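Local coordinates for D-2-hydroxyacid dehydrogensase protein (Ketogulonicigenium vulgare, PDB 4LSW) that probably catalyses the NAD(P)-dependent interconversion of D-2-hydroxyacids and 2-oxoacids, as related D-isomer-specific 2-hydroxyacid dehydrogenases do, at residues 109-114 and 228-233; 242-247 and 265-270; 256-261 and 277-282. All coordinates share one frame; numbering follows the deposited sequence.

Overall arrangement
All three contacts lie in the Rossmann-type domain that probably binds the dinucleotide cofactor, on its seven-stranded parallel sheet or the helices against it. Contact 1 sets helix 101-116 on one face, over strand 228-231. Contact 3 joins the next two strands, 254-257 and 276-278, at the sheet's edge. Contact 2 packs helices 240-249 and 269-272 together on the other face. The centres of contacts 1 and 3 are about 9 Å apart, those of 2 and 3 about 12 Å, those of 1 and 2 about 16 Å. Contact 1 closes before the others open; contacts 2 and 3 alternate along the chain. Together they place helices on both faces of the sheet near its 276-278 edge.

Contact 1 of 3, residues 109-114 and 228-233; sequences VAMMLA and MLINIS
Met112 and Ile230 have the nearest CA atoms, 6.6 Å apart, where helix segment 109-114 runs roughly antiparallel to strand 228-231, at 149° and with 8.8 Å between the short axes. This is helix-on-sheet packing in a Rossmann-type domain. Strand 228-231 is an inner strand of the parallel sheet, and helix 101-116 lies over one face of it. Met228, Ile230 and Ile232 all point toward the helix. Met111 and Met112 meet them, and the contact is buried and mostly apolar.

Ile230 presses its ethyl branch against the base of Met112. Its CD1 lies 4.1 Å from Met112 CB, and its CG1 is just as near. The chi2 of Ile230, 96°, is not a staggered value, so CD1 sits at some torsional cost. Met112 touches with CB while the far end of its chain leads away from the strand. The side chain packs on Phe200 and Phe202 of the neighbouring strand and on Val143. Met228 comes up against the backbone of the same residue: its SD lies 3.9 Å from Met112 O. Met228 also touches Gln115 and Ser116 further along the helix.

Met111 reaches toward the end of the strand. Its chain bends only at chi3, which turns CE toward Asn231 O. Its CB packs loosely on Ile230 CG2 at 4.4 Å. Further out, the Met111 and Ile232 side chains slide past each other in opposite directions. Met111 also rests on Ala256 of the next strand, while Ile232 touches Val104, about two helix turns before Met111. The sulphur makes the nearest approach here, with Met111 SD 4.1 Å from the Ile232 CG2 methyl.

Contact 2 of 3, residues 242-247 and 265-270; sequences ALIAAL and NFDPRF
Ile244 of helix 240-249 packs on Arg269 and Phe270 of the short helix 269-272, in the helical layer on one face of the Rossmann-type sheet. Ile244 carries most of the contact. Its CG1 makes a CH-pi contact over the face of the Phe270 ring, 4.0 Å from the centroid. The two side chains cross at about a right angle. Leu243 adds a second touch at the edge of the ring, with CD2 4.1 Å from Phe270 CE1.

Ile244 CD1 reaches further, over one face of the Arg269 guanidinium, and lies 3.7 Å from Arg269 NH2. That flat group is held from the side by Asp267. Arg269 NE bonds Asp267 OD1 at 3.0 Å, and Arg269 NH2 bonds Asp267 OD2 at 2.9 Å in a salt bridge. Both bonds are nearly straight, at 173°, and both oxygens lie close to the guanidinium plane. Asp267 OD1 also accepts from Arg269 N through its anti lone pair, a capping bond at the turn into the helix. Two donors thus grip this oxygen.

Glu241 is a second acidic partner of Arg269 NH2. Around the contact, Phe270 packs on Leu257 and Leu278 of the two strands beneath, Leu243 on Leu257, and Leu243 also on Ile220 of helix 217-223.

Contact 3 of 3, residues 256-261 and 277-282; sequences ALDVFE and LLQPHH
Asp258 OD1 accepts from His282 N at 2.9 Å, using its syn lone pair. Its other oxygen, OD2, accepts from Ala283 N, so the carboxylate holds the backbone at 282-283. An alanine here would probably leave the His282 and Ala283 amides without this acceptor and the backbone there less firmly held. Two further bonds join the backbones: Leu257 N to Leu277 O and Gln279 N to Leu257 O, each 2.9 Å. Beside them His282 NE2 donates to Gln279 OE1 at 2.8 Å, from above the amide carbonyl plane.

Ala256 CB and Leu277 CB pack at 4.0 Å on the face under helix 101-116. On the other face Leu278 CD2 lies 3.7 Å from Phe260 CZ. The Phe260 ring points its edge at Gln279 O. Val259 runs alongside His281, with CB over one face of the imidazole.

His281 ND1 is hydrogen-bonded to Glu263, consistent with the histidine-glutamate pair of this dehydrogenase family. The whole is the parallel pairing of the outermost strand 276-278 with its neighbour 254-257 in a Rossmann-type sheet, linked by a beta-alpha-beta crossover through helix 269-272.

Contact 1 of 3, residues 109-114 and 228-233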
loop_
_atom_site.group_PDB
_atom_site.type_symbol
_atom_site.label_atom_id
_atom_site.label_comp_id
_atom_site.label_asym_id
_atom_site.label_seq_id
_atom_site.Cartn_x
_atom_site.Cartn_y
_atom_site.Cartn_z
ATOM N N VAL A 109 4.236 0.582 12.409
ATOM C CA VAL A 109 4.764 0.768 13.751
ATOM C C VAL A 109 4.872 -0.565 14.502
ATOM O O VAL A 109 5.857 -0.827 15.190
ATOM C CB VAL A 109 3.908 1.789 14.511
ATOM C CG1 VAL A 109 4.342 1.891 15.954
ATOM C CG2 VAL A 109 4.018 3.131 13.824
ATOM N N ALA A 110 3.864 -1.417 14.336
ATOM C CA ALA A 110 3.877 -2.743 14.945
ATOM C C ALA A 110 5.068 -3.563 14.474
ATOM O O ALA A 110 5.673 -4.293 15.252
ATOM C CB ALA A 110 2.602 -3.469 14.638
ATOM N N MET A 111 5.384 -3.438 13.191
ATOM C CA MET A 111 6.512 -4.141 12.600
ATOM C C MET A 111 7.852 -3.688 13.172
ATOM O O MET A 111 8.720 -4.507 13.458
ATOM C CB MET A 111 6.497 -3.972 11.078
ATOM C CG MET A 111 5.389 -4.793 10.406
ATOM S SD MET A 111 5.046 -4.329 8.695
ATOM C CE MET A 111 6.605 -4.712 7.877
ATOM N N MET A 112 8.030 -2.379 13.321
ATOM C CA MET A 112 9.230 -1.851 13.961
ATOM C C MET A 112 9.399 -2.442 15.358
ATOM O O MET A 112 10.474 -2.926 15.714
ATOM C CB MET A 112 9.174 -0.320 14.065
ATOM C CG MET A 112 10.256 0.253 14.981
ATOM S SD MET A 112 10.107 2.015 15.322
ATOM C CE MET A 112 8.549 2.009 16.184
ATOM N N LEU A 113 8.316 -2.430 16.136
ATOM C CA LEU A 113 8.368 -2.950 17.493
ATOM C C LEU A 113 8.681 -4.441 17.506
ATOM O O LEU A 113 9.514 -4.899 18.284
ATOM C CB LEU A 113 7.041 -2.686 18.214
ATOM C CG LEU A 113 6.791 -1.230 18.615
ATOM C CD1 LEU A 113 5.301 -1.019 18.807
ATOM C CD2 LEU A 113 7.549 -0.925 19.895
ATOM N N ALA A 114 8.006 -5.193 16.643
ATOM C CA ALA A 114 8.200 -6.639 16.586
ATOM C C ALA A 114 9.629 -7.026 16.213
ATOM O O ALA A 114 10.190 -7.945 16.797
ATOM C CB ALA A 114 7.205 -7.279 15.631
ATOM N N MET A 228 17.316 0.153 11.159
ATOM C CA MET A 228 16.260 -0.724 10.700
ATOM C C MET A 228 15.428 -0.022 9.635
ATOM O O MET A 228 15.010 1.124 9.817
ATOM C CB MET A 228 15.365 -1.117 11.878
ATOM C CG MET A 228 14.211 -1.985 11.452
ATOM S SD MET A 228 13.003 -2.285 12.752
ATOM C CE MET A 228 14.079 -2.913 14.021
ATOM N N LEU A 229 15.190 -0.713 8.525
ATOM C CA LEU A 229 14.346 -0.208 7.456
ATOM C C LEU A 229 12.968 -0.856 7.542
ATOM O O LEU A 229 12.870 -2.083 7.604
ATOM C CB LEU A 229 14.984 -0.535 6.099
ATOM C CG LEU A 229 14.265 0.041 4.875
ATOM C CD1 LEU A 229 14.435 1.561 4.787
ATOM C CD2 LEU A 229 14.755 -0.646 3.594
ATOM N N ILE A 230 11.910 -0.044 7.574
ATOM C CA ILE A 230 10.554 -0.581 7.588
ATOM C C ILE A 230 9.834 -0.123 6.339
ATOM O O ILE A 230 9.677 1.069 6.128
ATOM C CB ILE A 230 9.745 -0.121 8.831
ATOM C CG1 ILE A 230 10.461 -0.520 10.128
ATOM C CG2 ILE A 230 8.330 -0.701 8.797
ATOM C CD1 ILE A 230 11.316 0.595 10.732
ATOM N N ASN A 231 9.416 -1.061 5.496
ATOM C CA ASN A 231 8.712 -0.690 4.286
ATOM C C ASN A 231 7.269 -1.155 4.240
ATOM O O ASN A 231 7.000 -2.366 4.289
ATOM C CB ASN A 231 9.429 -1.169 3.026
ATOM C CG ASN A 231 8.815 -0.585 1.795
ATOM O OD1 ASN A 231 8.135 0.444 1.858
ATOM N ND2 ASN A 231 9.015 -1.245 0.660
ATOM N N ILE A 232 6.354 -0.186 4.145
ATOM C CA ILE A 232 4.914 -0.470 4.002
ATOM C C ILE A 232 4.311 0.225 2.773
ATOM O O ILE A 232 3.086 0.302 2.628
ATOM C CB ILE A 232 4.125 -0.073 5.274
ATOM C CG1 ILE A 232 4.442 1.376 5.669
ATOM C CG2 ILE A 232 4.434 -1.033 6.415
ATOM C CD1 ILE A 232 3.728 1.851 6.928
ATOM N N SER A 233 5.176 0.713 1.880
ATOM C CA SER A 233 4.761 1.372 0.637
ATOM C C SER A 233 5.393 0.646 -0.545
ATOM O O SER A 233 6.047 -0.351 -0.343
ATOM C CB SER A 233 5.192 2.839 0.642
ATOM O OG SER A 233 6.606 2.945 0.667
#

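Contact 2 of 3, residues 242-247 and 265-270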
loop_
_atom_site.group_PDB
_atom_site.type_symbol
_atom_site.label_atom_id
_atom_site.label_comp_id
_atom_site.label_asym_id
_atom_site.label_seq_id
_atom_site.Cartn_x
_atom_site.Cartn_y
_atom_site.Cartn_z
ATOM N N ALA A 242 20.426 -4.050 -3.593
ATOM C CA ALA A 242 21.233 -3.297 -2.640
ATOM C C ALA A 242 20.819 -3.633 -1.208
ATOM O O ALA A 242 21.670 -3.703 -0.320
ATOM C CB ALA A 242 21.106 -1.819 -2.880
ATOM N N LEU A 243 19.515 -3.827 -0.998
ATOM C CA LEU A 243 18.991 -4.110 0.334
ATOM C C LEU A 243 19.460 -5.481 0.814
ATOM O O LEU A 243 19.955 -5.632 1.934
ATOM C CB LEU A 243 17.462 -4.035 0.324
ATOM C CG LEU A 243 16.741 -4.389 1.633
ATOM C CD1 LEU A 243 17.272 -3.532 2.759
ATOM C CD2 LEU A 243 15.247 -4.190 1.475
ATOM N N ILE A 244 19.352 -6.481 -0.060
ATOM C CA ILE A 244 19.763 -7.826 0.298
ATOM C C ILE A 244 21.263 -7.905 0.596
ATOM O O ILE A 244 21.672 -8.487 1.594
ATOM C CB ILE A 244 19.350 -8.827 -0.797
ATOM C CG1 ILE A 244 17.823 -8.960 -0.798
ATOM C CG2 ILE A 244 19.976 -10.180 -0.546
ATOM C CD1 ILE A 244 17.256 -9.631 -2.031
ATOM N N ALA A 245 22.080 -7.291 -0.259
ATOM C CA ALA A 245 23.519 -7.295 -0.040
ATOM C C ALA A 245 23.903 -6.612 1.272
ATOM O O ALA A 245 24.784 -7.078 1.992
ATOM C CB ALA A 245 24.233 -6.636 -1.206
ATOM N N ALA A 246 23.234 -5.506 1.578
ATOM C CA ALA A 246 23.542 -4.771 2.801
ATOM C C ALA A 246 23.136 -5.553 4.054
ATOM O O ALA A 246 23.857 -5.543 5.051
ATOM C CB ALA A 246 22.893 -3.411 2.785
ATOM N N LEU A 247 21.992 -6.223 4.002
ATOM C CA LEU A 247 21.571 -7.061 5.126
ATOM C C LEU A 247 22.517 -8.239 5.324
ATOM O O LEU A 247 22.859 -8.583 6.455
ATOM C CB LEU A 247 20.134 -7.550 4.938
ATOM C CG LEU A 247 19.075 -6.462 5.103
ATOM C CD1 LEU A 247 17.764 -6.848 4.450
ATOM C CD2 LEU A 247 18.858 -6.174 6.582
ATOM N N ASN A 265 5.388 -13.939 -4.815
ATOM C CA ASN A 265 6.601 -14.684 -5.101
ATOM C C ASN A 265 7.809 -13.801 -4.855
ATOM O O ASN A 265 8.517 -13.424 -5.794
ATOM C CB ASN A 265 6.598 -15.192 -6.544
ATOM C CG ASN A 265 5.438 -16.127 -6.832
ATOM O OD1 ASN A 265 4.552 -15.803 -7.622
ATOM N ND2 ASN A 265 5.436 -17.287 -6.191
ATOM N N PHE A 266 8.021 -13.461 -3.585
ATOM C CA PHE A 266 9.100 -12.564 -3.202
ATOM C C PHE A 266 10.457 -13.265 -3.296
ATOM O O PHE A 266 10.531 -14.495 -3.283
ATOM C CB PHE A 266 8.843 -11.967 -1.808
ATOM C CG PHE A 266 8.923 -12.961 -0.687
ATOM C CD1 PHE A 266 10.128 -13.213 -0.053
ATOM C CD2 PHE A 266 7.783 -13.625 -0.242
ATOM C CE1 PHE A 266 10.215 -14.121 0.978
ATOM C CE2 PHE A 266 7.861 -14.532 0.792
ATOM C CZ PHE A 266 9.072 -14.779 1.408
ATOM N N ASP A 267 11.515 -12.470 -3.422
ATOM C CA ASP A 267 12.877 -12.989 -3.536
ATOM C C ASP A 267 13.210 -13.962 -2.403
ATOM O O ASP A 267 13.178 -13.593 -1.232
ATOM C CB ASP A 267 13.856 -11.815 -3.529
ATOM C CG ASP A 267 15.166 -12.142 -4.205
ATOM O OD1 ASP A 267 15.825 -13.111 -3.786
ATOM O OD2 ASP A 267 15.524 -11.415 -5.151
ATOM N N PRO A 268 13.525 -15.224 -2.750
ATOM C CA PRO A 268 13.798 -16.261 -1.743
ATOM C C PRO A 268 14.895 -15.867 -0.755
ATOM O O PRO A 268 14.899 -16.337 0.382
ATOM C CB PRO A 268 14.276 -17.447 -2.584
ATOM C CG PRO A 268 13.670 -17.230 -3.931
ATOM C CD PRO A 268 13.609 -15.745 -4.126
ATOM N N ARG A 269 15.811 -15.007 -1.184
ATOM C CA ARG A 269 16.932 -14.620 -0.340
ATOM C C ARG A 269 16.508 -13.869 0.927
ATOM O O ARG A 269 17.229 -13.874 1.927
ATOM C CB ARG A 269 17.937 -13.798 -1.140
ATOM C CG ARG A 269 18.780 -14.637 -2.085
ATOM C CD ARG A 269 19.615 -13.739 -2.967
ATOM N NE ARG A 269 18.772 -12.862 -3.771
ATOM C CZ ARG A 269 19.229 -11.862 -4.515
ATOM N NH1 ARG A 269 20.537 -11.613 -4.559
ATOM N NH2 ARG A 269 18.396 -11.111 -5.222
ATOM N N PHE A 270 15.336 -13.239 0.887
ATOM C CA PHE A 270 14.808 -12.573 2.072
ATOM C C PHE A 270 14.541 -13.578 3.185
ATOM O O PHE A 270 14.551 -13.231 4.365
ATOM C CB PHE A 270 13.525 -11.801 1.735
ATOM C CG PHE A 270 13.766 -10.485 1.063
ATOM C CD1 PHE A 270 14.531 -9.504 1.686
ATOM C CD2 PHE A 270 13.207 -10.213 -0.177
ATOM C CE1 PHE A 270 14.752 -8.283 1.069
ATOM C CE2 PHE A 270 13.420 -8.995 -0.800
ATOM C CZ PHE A 270 14.195 -8.024 -0.171
#

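Contact 3 of 3, residues 256-261 and 277-282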
loop_
_atom_site.group_PDB
_atom_site.type_symbol
_atom_site.label_atom_id
_atom_site.label_comp_id
_atom_site.label_asym_id
_atom_site.label_seq_id
_atom_site.Cartn_x
_atom_site.Cartn_y
_atom_site.Cartn_z
ATOM N N ALA A 256 12.077 -4.717 8.036
ATOM C CA ALA A 256 10.740 -5.255 8.220
ATOM C C ALA A 256 9.945 -4.853 6.996
ATOM O O ALA A 256 9.786 -3.672 6.714
ATOM C CB ALA A 256 10.119 -4.694 9.496
ATOM N N LEU A 257 9.498 -5.839 6.220
ATOM C CA LEU A 257 8.954 -5.566 4.896
ATOM C C LEU A 257 7.564 -6.158 4.734
ATOM O O LEU A 257 7.357 -7.332 5.051
ATOM C CB LEU A 257 9.885 -6.163 3.834
ATOM C CG LEU A 257 11.360 -5.742 3.892
ATOM C CD1 LEU A 257 12.157 -6.533 2.861
ATOM C CD2 LEU A 257 11.538 -4.261 3.632
ATOM N N ASP A 258 6.628 -5.336 4.262
ATOM C CA ASP A 258 5.263 -5.765 3.996
ATOM C C ASP A 258 5.022 -5.794 2.487
ATOM O O ASP A 258 3.968 -6.204 2.041
ATOM C CB ASP A 258 4.258 -4.836 4.711
ATOM C CG ASP A 258 2.804 -5.336 4.631
ATOM O OD1 ASP A 258 2.532 -6.492 5.041
ATOM O OD2 ASP A 258 1.950 -4.543 4.160
ATOM N N VAL A 259 6.003 -5.374 1.696
ATOM C CA VAL A 259 5.809 -5.349 0.253
ATOM C C VAL A 259 7.101 -5.774 -0.431
ATOM O O VAL A 259 8.198 -5.514 0.077
ATOM C CB VAL A 259 5.429 -3.955 -0.204
ATOM C CG1 VAL A 259 6.542 -3.039 0.118
ATOM C CG2 VAL A 259 5.096 -3.919 -1.697
ATOM N N PHE A 260 6.966 -6.459 -1.564
ATOM C CA PHE A 260 8.122 -7.035 -2.252
ATOM C C PHE A 260 7.920 -7.001 -3.762
ATOM O O PHE A 260 6.797 -7.113 -4.244
ATOM C CB PHE A 260 8.317 -8.500 -1.856
ATOM C CG PHE A 260 8.363 -8.755 -0.373
ATOM C CD1 PHE A 260 7.187 -8.883 0.358
ATOM C CD2 PHE A 260 9.573 -8.924 0.276
ATOM C CE1 PHE A 260 7.234 -9.136 1.723
ATOM C CE2 PHE A 260 9.629 -9.185 1.636
ATOM C CZ PHE A 260 8.444 -9.292 2.362
ATOM N N GLU A 261 9.014 -6.862 -4.509
ATOM C CA GLU A 261 8.947 -7.000 -5.960
ATOM C C GLU A 261 8.476 -8.409 -6.299
ATOM O O GLU A 261 8.968 -9.388 -5.733
ATOM C CB GLU A 261 10.317 -6.740 -6.598
ATOM C CG GLU A 261 10.760 -5.282 -6.593
ATOM C CD GLU A 261 9.995 -4.396 -7.562
ATOM O OE1 GLU A 261 9.173 -4.905 -8.357
ATOM O OE2 GLU A 261 10.220 -3.170 -7.531
ATOM N N LEU A 277 12.027 -9.225 9.035
ATOM C CA LEU A 277 10.641 -9.561 9.351
ATOM C C LEU A 277 9.809 -9.531 8.077
ATOM O O LEU A 277 9.713 -8.495 7.416
ATOM C CB LEU A 277 10.061 -8.560 10.353
ATOM C CG LEU A 277 8.614 -8.835 10.758
ATOM C CD1 LEU A 277 8.607 -10.021 11.662
ATOM C CD2 LEU A 277 7.982 -7.620 11.444
ATOM N N LEU A 278 9.202 -10.663 7.724
ATOM C CA LEU A 278 8.377 -10.740 6.529
ATOM C C LEU A 278 6.885 -10.597 6.871
ATOM O O LEU A 278 6.411 -11.235 7.810
ATOM C CB LEU A 278 8.601 -12.092 5.843
ATOM C CG LEU A 278 10.025 -12.488 5.471
ATOM C CD1 LEU A 278 10.067 -13.981 5.111
ATOM C CD2 LEU A 278 10.517 -11.635 4.321
ATOM N N GLN A 279 6.159 -9.793 6.102
ATOM C CA GLN A 279 4.693 -9.734 6.200
ATOM C C GLN A 279 4.058 -9.786 4.807
ATOM O O GLN A 279 4.581 -9.197 3.857
ATOM C CB GLN A 279 4.243 -8.467 6.941
ATOM C CG GLN A 279 4.741 -8.358 8.368
ATOM C CD GLN A 279 3.944 -9.200 9.359
ATOM O OE1 GLN A 279 2.883 -8.786 9.838
ATOM N NE2 GLN A 279 4.459 -10.384 9.679
ATOM N N PRO A 280 2.916 -10.487 4.676
ATOM C CA PRO A 280 2.337 -10.763 3.352
ATOM C C PRO A 280 1.456 -9.644 2.778
ATOM O O PRO A 280 0.292 -9.876 2.428
ATOM C CB PRO A 280 1.505 -12.022 3.610
ATOM C CG PRO A 280 1.016 -11.828 5.018
ATOM C CD PRO A 280 2.201 -11.203 5.747
ATOM N N HIS A 281 2.030 -8.450 2.636
ATOM C CA HIS A 281 1.300 -7.276 2.166
ATOM C C HIS A 281 -0.096 -7.142 2.755
ATOM O O HIS A 281 -1.099 -7.106 2.036
ATOM C CB HIS A 281 1.283 -7.180 0.637
ATOM C CG HIS A 281 1.141 -5.778 0.132
ATOM N ND1 HIS A 281 1.453 -5.410 -1.161
ATOM C CD2 HIS A 281 0.740 -4.645 0.758
ATOM C CE1 HIS A 281 1.233 -4.116 -1.312
ATOM N NE2 HIS A 281 0.800 -3.627 -0.163
ATOM N N HIS A 282 -0.143 -7.053 4.078
ATOM C CA HIS A 282 -1.428 -6.916 4.745
ATOM C C HIS A 282 -1.526 -5.672 5.622
ATOM O O HIS A 282 -2.333 -5.644 6.554
ATOM C CB HIS A 282 -1.800 -8.184 5.540
ATOM C CG HIS A 282 -1.022 -8.377 6.809
ATOM N ND1 HIS A 282 -1.594 -8.873 7.964
ATOM C CD2 HIS A 282 0.284 -8.171 7.100
ATOM C CE1 HIS A 282 -0.680 -8.950 8.912
ATOM N NE2 HIS A 282 0.475 -8.540 8.411
#